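Local structure of IPT/TIG domain-containing protein (Bacteroides thetaiotaomicron, 3TC9) at residues F277-N282 against G337-N342; G281-I286 against S348-D353. The protein is of unconfirmed function, but is probably an auxiliary nutrient-binding protein that joins an immunoglobulin-like IPT/TIG domain to a six-bladed beta-propeller. One frame throughout, in Å; residues are numbered along the deposited sequence.

Contact 1 (F277-N282 against G337-N342). With EDO (1,2-ethanediol), chain T.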
loop_
_atom_site.group_PDB
_atom_site.type_symbol
_atom_site.label_atom_id
_atom_site.label_comp_id
_atom_site.label_asym_id
_atom_site.label_seq_id
_atom_site.Cartn_x
_atom_site.Cartn_y
_atom_site.Cartn_z
ATOM N N PHE B 277 6.434 -21.084 2.065
ATOM C CA PHE B 277 5.570 -20.608 3.132
ATOM C C PHE B 277 5.057 -19.218 2.890
ATOM O O PHE B 277 5.824 -18.325 2.506
ATOM C CB PHE B 277 6.309 -20.595 4.483
ATOM C CG PHE B 277 6.345 -21.910 5.202
ATOM C CD1 PHE B 277 5.226 -22.380 5.884
ATOM C CD2 PHE B 277 7.506 -22.670 5.233
ATOM C CE1 PHE B 277 5.265 -23.606 6.551
ATOM C CE2 PHE B 277 7.544 -23.897 5.896
ATOM C CZ PHE B 277 6.425 -24.357 6.549
ATOM N N HIS B 278 3.778 -19.008 3.253
ATOM C CA HIS B 278 3.149 -17.698 3.270
ATOM C C HIS B 278 3.867 -16.876 4.377
ATOM O O HIS B 278 4.256 -17.481 5.387
ATOM C CB HIS B 278 1.648 -17.889 3.547
ATOM C CG HIS B 278 0.857 -16.629 3.605
ATOM N ND1 HIS B 278 0.781 -15.875 4.757
ATOM C CD2 HIS B 278 0.092 -16.052 2.651
ATOM C CE1 HIS B 278 0.017 -14.843 4.452
ATOM N NE2 HIS B 278 -0.430 -14.917 3.198
ATOM N N PRO B 279 4.046 -15.528 4.225
ATOM C CA PRO B 279 4.764 -14.730 5.258
ATOM C C PRO B 279 4.279 -14.876 6.719
ATOM O O PRO B 279 5.089 -14.698 7.646
ATOM C CB PRO B 279 4.567 -13.294 4.783
ATOM C CG PRO B 279 4.375 -13.413 3.312
ATOM C CD PRO B 279 3.666 -14.684 3.069
ATOM N N SER B 280 2.979 -15.208 6.935
ATOM C CA SER B 280 2.398 -15.443 8.278
ATOM C C SER B 280 2.880 -16.778 8.868
ATOM O O SER B 280 2.864 -16.966 10.089
ATOM C CB SER B 280 0.879 -15.476 8.179
ATOM O OG SER B 280 0.480 -16.583 7.384
ATOM N N GLY B 281 3.225 -17.711 7.976
ATOM C CA GLY B 281 3.623 -19.063 8.335
ATOM C C GLY B 281 2.430 -19.954 8.621
ATOM O O GLY B 281 2.600 -21.062 9.138
ATOM N N ASN B 282 1.201 -19.491 8.267
ATOM C CA ASN B 282 -0.050 -20.241 8.508
ATOM C C ASN B 282 -0.238 -21.414 7.552
ATOM O O ASN B 282 -1.018 -22.317 7.846
ATOM C CB ASN B 282 -1.273 -19.315 8.434
ATOM C CG ASN B 282 -1.421 -18.425 9.650
ATOM O OD1 ASN B 282 -0.919 -18.720 10.735
ATOM N ND2 ASN B 282 -2.117 -17.308 9.503
ATOM N N GLY B 337 7.885 -19.077 -6.813
ATOM C CA GLY B 337 6.806 -18.138 -6.546
ATOM C C GLY B 337 7.223 -17.088 -5.540
ATOM O O GLY B 337 8.262 -17.227 -4.888
ATOM N N THR B 338 6.445 -16.018 -5.422
ATOM C CA THR B 338 6.712 -14.927 -4.496
ATOM C C THR B 338 5.351 -14.414 -3.983
ATOM O O THR B 338 4.400 -14.315 -4.766
ATOM C CB THR B 338 7.630 -13.836 -5.178
ATOM O OG1 THR B 338 8.223 -12.995 -4.193
ATOM C CG2 THR B 338 6.937 -12.993 -6.265
ATOM N N PHE B 339 5.242 -14.193 -2.656
ATOM C CA PHE B 339 4.046 -13.660 -1.998
ATOM C C PHE B 339 4.103 -12.145 -2.060
ATOM O O PHE B 339 5.095 -11.546 -1.642
ATOM C CB PHE B 339 3.931 -14.162 -0.558
ATOM C CG PHE B 339 3.480 -15.596 -0.476
ATOM C CD1 PHE B 339 2.127 -15.919 -0.507
ATOM C CD2 PHE B 339 4.408 -16.633 -0.414
ATOM C CE1 PHE B 339 1.713 -17.249 -0.460
ATOM C CE2 PHE B 339 3.992 -17.966 -0.364
ATOM C CZ PHE B 339 2.650 -18.261 -0.379
ATOM N N VAL B 340 3.103 -11.535 -2.704
ATOM C CA VAL B 340 3.036 -10.090 -2.917
ATOM C C VAL B 340 1.793 -9.522 -2.200
ATOM O O VAL B 340 0.662 -9.968 -2.464
ATOM C CB VAL B 340 3.019 -9.762 -4.439
ATOM C CG1 VAL B 340 2.959 -8.251 -4.681
ATOM C CG2 VAL B 340 4.230 -10.374 -5.155
ATOM N N LYS B 341 2.010 -8.535 -1.317
ATOM C CA LYS B 341 0.928 -7.887 -0.571
ATOM C C LYS B 341 0.054 -7.080 -1.515
ATOM O O LYS B 341 0.551 -6.213 -2.232
ATOM C CB LYS B 341 1.481 -7.007 0.550
ATOM C CG LYS B 341 0.485 -6.752 1.670
ATOM C CD LYS B 341 1.148 -6.038 2.846
ATOM C CE LYS B 341 0.516 -6.417 4.153
ATOM N NZ LYS B 341 1.393 -6.072 5.302
ATOM N N ASN B 342 -1.230 -7.429 -1.568
ATOM C CA ASN B 342 -2.213 -6.759 -2.403
ATOM C C ASN B 342 -3.023 -5.737 -1.548
ATOM O O ASN B 342 -3.765 -6.141 -0.666
ATOM C CB ASN B 342 -3.122 -7.772 -3.073
ATOM C CG ASN B 342 -4.085 -7.201 -4.088
ATOM O OD1 ASN B 342 -4.548 -6.071 -4.000
ATOM N ND2 ASN B 342 -4.466 -8.002 -5.052
HETATM C C1 EDO T . -3.527 -16.554 5.735
HETATM O O1 EDO T . -2.674 -15.884 6.671
HETATM C C2 EDO T . -4.172 -17.777 6.385
HETATM O O2 EDO T . -5.234 -18.261 5.544
#
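Phe339, reaching out from strand 334-341, lays one face of its ring against the backbone of His278 and meets the imidazole at a steep angle. The two rings form an offset edge-to-face pair, with centroids 5.2 Å apart and planes at 72°, in which the imidazole supplies the edge: His278 CD2 lies 3.7 Å from Phe339 CE1. Over the same phenyl face sits the alpha carbon of the histidine, a CH-pi contact of 3.8 Å from His278 CA to the ring centroid. With its CG anti to the backbone N (chi1 180°), the histidine swings its imidazole past the rim of the phenyl ring.

Apolar packing adds Pro279, whose CD comes within 3.7 Å of Phe339 CG. The backbone oxygen Phe277 O also approaches the ring, 3.4 Å from Phe339 CE2. No hydrogen bond crosses between the two segments.

Within the loop, hydrogen bonds set the imidazole. His278 to Gly281 forms a type I turn, within which Ser280 OG and His278 ND1 share a hydrogen bond of 2.7 Å; Ser280 N also donates to ND1, 27° out of the imidazole plane. Ser280 OG in turn accepts from Asn282 N, an ST turn, and Asn282 ND2 donates to O1 of a bound ethanediol at 3.2 Å.

Replacing Phe339 by an alanine would probably leave the imidazole edge and Pro279 CD without their aromatic partner and open a gap between loop and strand. Dispersion and weakly polar ring contacts thus join the two propeller blades, while hydrogen bonds on ND1 and NE2, the latter to Asp350, restrict rotation of the imidazole.

Contact 2 (G281-I286 against S348-D353). With EDO (1,2-ethanediol), chain T.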
loop_
_atom_site.group_PDB
_atom_site.type_symbol
_atom_site.label_atom_id
_atom_site.label_comp_id
_atom_site.label_asym_id
_atom_site.label_seq_id
_atom_site.Cartn_x
_atom_site.Cartn_y
_atom_site.Cartn_z
ATOM N N GLY B 281 3.225 -17.711 7.976
ATOM C CA GLY B 281 3.623 -19.063 8.335
ATOM C C GLY B 281 2.430 -19.954 8.621
ATOM O O GLY B 281 2.600 -21.062 9.138
ATOM N N ASN B 282 1.201 -19.491 8.267
ATOM C CA ASN B 282 -0.050 -20.241 8.508
ATOM C C ASN B 282 -0.238 -21.414 7.552
ATOM O O ASN B 282 -1.018 -22.317 7.846
ATOM C CB ASN B 282 -1.273 -19.315 8.434
ATOM C CG ASN B 282 -1.421 -18.425 9.650
ATOM O OD1 ASN B 282 -0.919 -18.720 10.735
ATOM N ND2 ASN B 282 -2.117 -17.308 9.503
ATOM N N TYR B 283 0.448 -21.368 6.387
ATOM C CA TYR B 283 0.377 -22.415 5.374
ATOM C C TYR B 283 1.522 -22.304 4.421
ATOM O O TYR B 283 2.214 -21.297 4.403
ATOM C CB TYR B 283 -0.968 -22.364 4.603
ATOM C CG TYR B 283 -1.123 -21.208 3.634
ATOM C CD1 TYR B 283 -0.743 -21.333 2.296
ATOM C CD2 TYR B 283 -1.724 -20.014 4.033
ATOM C CE1 TYR B 283 -0.905 -20.282 1.394
ATOM C CE2 TYR B 283 -1.947 -18.979 3.126
ATOM C CZ TYR B 283 -1.524 -19.115 1.812
ATOM O OH TYR B 283 -1.695 -18.084 0.933
ATOM N N ALA B 284 1.696 -23.328 3.589
ATOM C CA ALA B 284 2.680 -23.328 2.529
ATOM C C ALA B 284 2.043 -23.822 1.253
ATOM O O ALA B 284 1.099 -24.611 1.298
ATOM C CB ALA B 284 3.872 -24.199 2.898
ATOM N N TYR B 285 2.537 -23.317 0.114
ATOM C CA TYR B 285 2.172 -23.827 -1.193
ATOM C C TYR B 285 3.204 -24.891 -1.528
ATOM O O TYR B 285 4.392 -24.720 -1.220
ATOM C CB TYR B 285 2.097 -22.740 -2.280
ATOM C CG TYR B 285 0.828 -21.914 -2.260
ATOM C CD1 TYR B 285 -0.414 -22.509 -2.032
ATOM C CD2 TYR B 285 0.860 -20.545 -2.492
ATOM C CE1 TYR B 285 -1.593 -21.756 -2.033
ATOM C CE2 TYR B 285 -0.307 -19.775 -2.463
ATOM C CZ TYR B 285 -1.535 -20.387 -2.243
ATOM O OH TYR B 285 -2.691 -19.637 -2.272
ATOM N N ILE B 286 2.737 -26.022 -2.057
ATOM C CA ILE B 286 3.570 -27.122 -2.498
ATOM C C ILE B 286 3.430 -27.098 -4.026
ATOM O O ILE B 286 2.348 -27.369 -4.558
ATOM C CB ILE B 286 3.176 -28.454 -1.801
ATOM C CG1 ILE B 286 3.442 -28.346 -0.272
ATOM C CG2 ILE B 286 3.934 -29.641 -2.434
ATOM C CD1 ILE B 286 3.083 -29.556 0.576
ATOM N N SER B 348 -8.272 -8.443 5.232
ATOM C CA SER B 348 -8.642 -9.848 5.088
ATOM C C SER B 348 -7.615 -10.786 5.748
ATOM O O SER B 348 -6.516 -10.362 6.106
ATOM C CB SER B 348 -8.859 -10.207 3.626
ATOM O OG SER B 348 -7.661 -10.184 2.888
ATOM N N SER B 349 -8.017 -12.050 5.938
ATOM C CA SER B 349 -7.200 -13.103 6.513
ATOM C C SER B 349 -5.904 -13.272 5.704
ATOM O O SER B 349 -4.825 -13.226 6.290
ATOM C CB SER B 349 -7.985 -14.400 6.590
ATOM O OG SER B 349 -7.366 -15.208 7.572
ATOM N N ASP B 350 -6.001 -13.349 4.360
ATOM C CA ASP B 350 -4.849 -13.428 3.471
ATOM C C ASP B 350 -4.714 -12.137 2.638
ATOM O O ASP B 350 -5.534 -11.875 1.770
ATOM C CB ASP B 350 -4.976 -14.647 2.561
ATOM C CG ASP B 350 -3.653 -15.158 2.000
ATOM O OD1 ASP B 350 -2.717 -14.342 1.841
ATOM O OD2 ASP B 350 -3.557 -16.373 1.725
ATOM N N GLU B 351 -3.667 -11.351 2.889
ATOM C CA GLU B 351 -3.436 -10.084 2.222
ATOM C C GLU B 351 -2.497 -10.204 1.030
ATOM O O GLU B 351 -2.140 -9.194 0.415
ATOM C CB GLU B 351 -2.873 -9.068 3.231
ATOM C CG GLU B 351 -3.881 -8.594 4.272
ATOM C CD GLU B 351 -3.562 -7.283 4.969
ATOM O OE1 GLU B 351 -2.731 -6.508 4.443
ATOM O OE2 GLU B 351 -4.193 -7.000 6.014
ATOM N N TYR B 352 -2.074 -11.415 0.716
ATOM C CA TYR B 352 -1.111 -11.613 -0.353
ATOM C C TYR B 352 -1.643 -12.423 -1.498
ATOM O O TYR B 352 -2.481 -13.279 -1.302
ATOM C CB TYR B 352 0.156 -12.328 0.170
ATOM C CG TYR B 352 0.876 -11.608 1.283
ATOM C CD1 TYR B 352 0.411 -11.666 2.599
ATOM C CD2 TYR B 352 2.053 -10.912 1.039
ATOM C CE1 TYR B 352 1.083 -11.024 3.633
ATOM C CE2 TYR B 352 2.723 -10.244 2.063
ATOM C CZ TYR B 352 2.236 -10.303 3.358
ATOM O OH TYR B 352 2.911 -9.659 4.365
ATOM N N ASP B 353 -1.094 -12.168 -2.684
ATOM C CA ASP B 353 -1.241 -12.945 -3.905
ATOM C C ASP B 353 0.073 -13.730 -4.080
ATOM O O ASP B 353 1.137 -13.331 -3.570
ATOM C CB ASP B 353 -1.477 -12.033 -5.116
ATOM C CG ASP B 353 -2.858 -11.450 -5.271
ATOM O OD1 ASP B 353 -3.830 -12.197 -5.117
ATOM O OD2 ASP B 353 -2.958 -10.284 -5.667
HETATM C C1 EDO T . -3.527 -16.554 5.735
HETATM O O1 EDO T . -2.674 -15.884 6.671
HETATM C C2 EDO T . -4.172 -17.777 6.385
HETATM O O2 EDO T . -5.234 -18.261 5.544
HETATM O O HOH W 1 -1.271 -15.934 -1.061
#
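The Tyr283 ring meets Asp350 at its edge, near the ring plane, where the carboxylate oxygen OD2 and C1 of the ethanediol both lie. Tyr285 CE2 is also at that ring's edge, in plane, and Tyr283 CE1 stands 3.7 Å above one face of the Tyr285 ring. The Tyr283 ring has a cation-pi contact with Arg296 and meets the His278 ring, planes about 35° apart. Ring and carboxylate planes are turned 64° apart.

The hydroxyl makes the direct link between the segments: Tyr283 OH donates to Asp350 OD2 over 2.6 Å, entering on the syn lone pair. Chi1 of 72° sets Tyr283 CG between its backbone N and carbonyl carbon, and from there the ring carries its hydroxyl across to the aspartate. A water supplements this bond, giving one proton to Tyr283 OH at 3.0 Å and the other to Tyr352 O at 2.9 Å. The phenol is therefore both donor and acceptor.

Asp350 OD1 accepts from Tyr352 N at 3.2 Å, an Asx turn that ties the carboxylate to its own backbone and helps fix OD2 for the tyrosine. Beside this pair, the ethanediol O1 gives a weak bond to Ser349 O.

Within the propeller, Tyr283 opens strand 283-288, the second of its four-stranded blade. Asp350 lies in the loop leading into strand 352-358 of the following blade, and neighbouring Ser349 packs on Val102 of the second subunit.

Contacts 1 and 2 lie side by side, their centres about 5 Å apart, and join the same two consecutive propeller blades. They share Gly281 and Asn282 on one blade; on the other, strands 334-341 and 352-358 are sheet neighbours, paired through Val340 N and Asp353 O at 2.8 Å. A hydrogen bond, 2.7 Å from His278 NE2 to Asp350 OD1, passes directly between the contacts. Asp350 thus meets the histidine of contact 1 through OD1 and the tyrosine of contact 2 through OD2. The ethanediol, probably from the crystallisation liquor, touches both contacts and is also bonded to Arg296 NH2; it does not by itself mark a nutrient site.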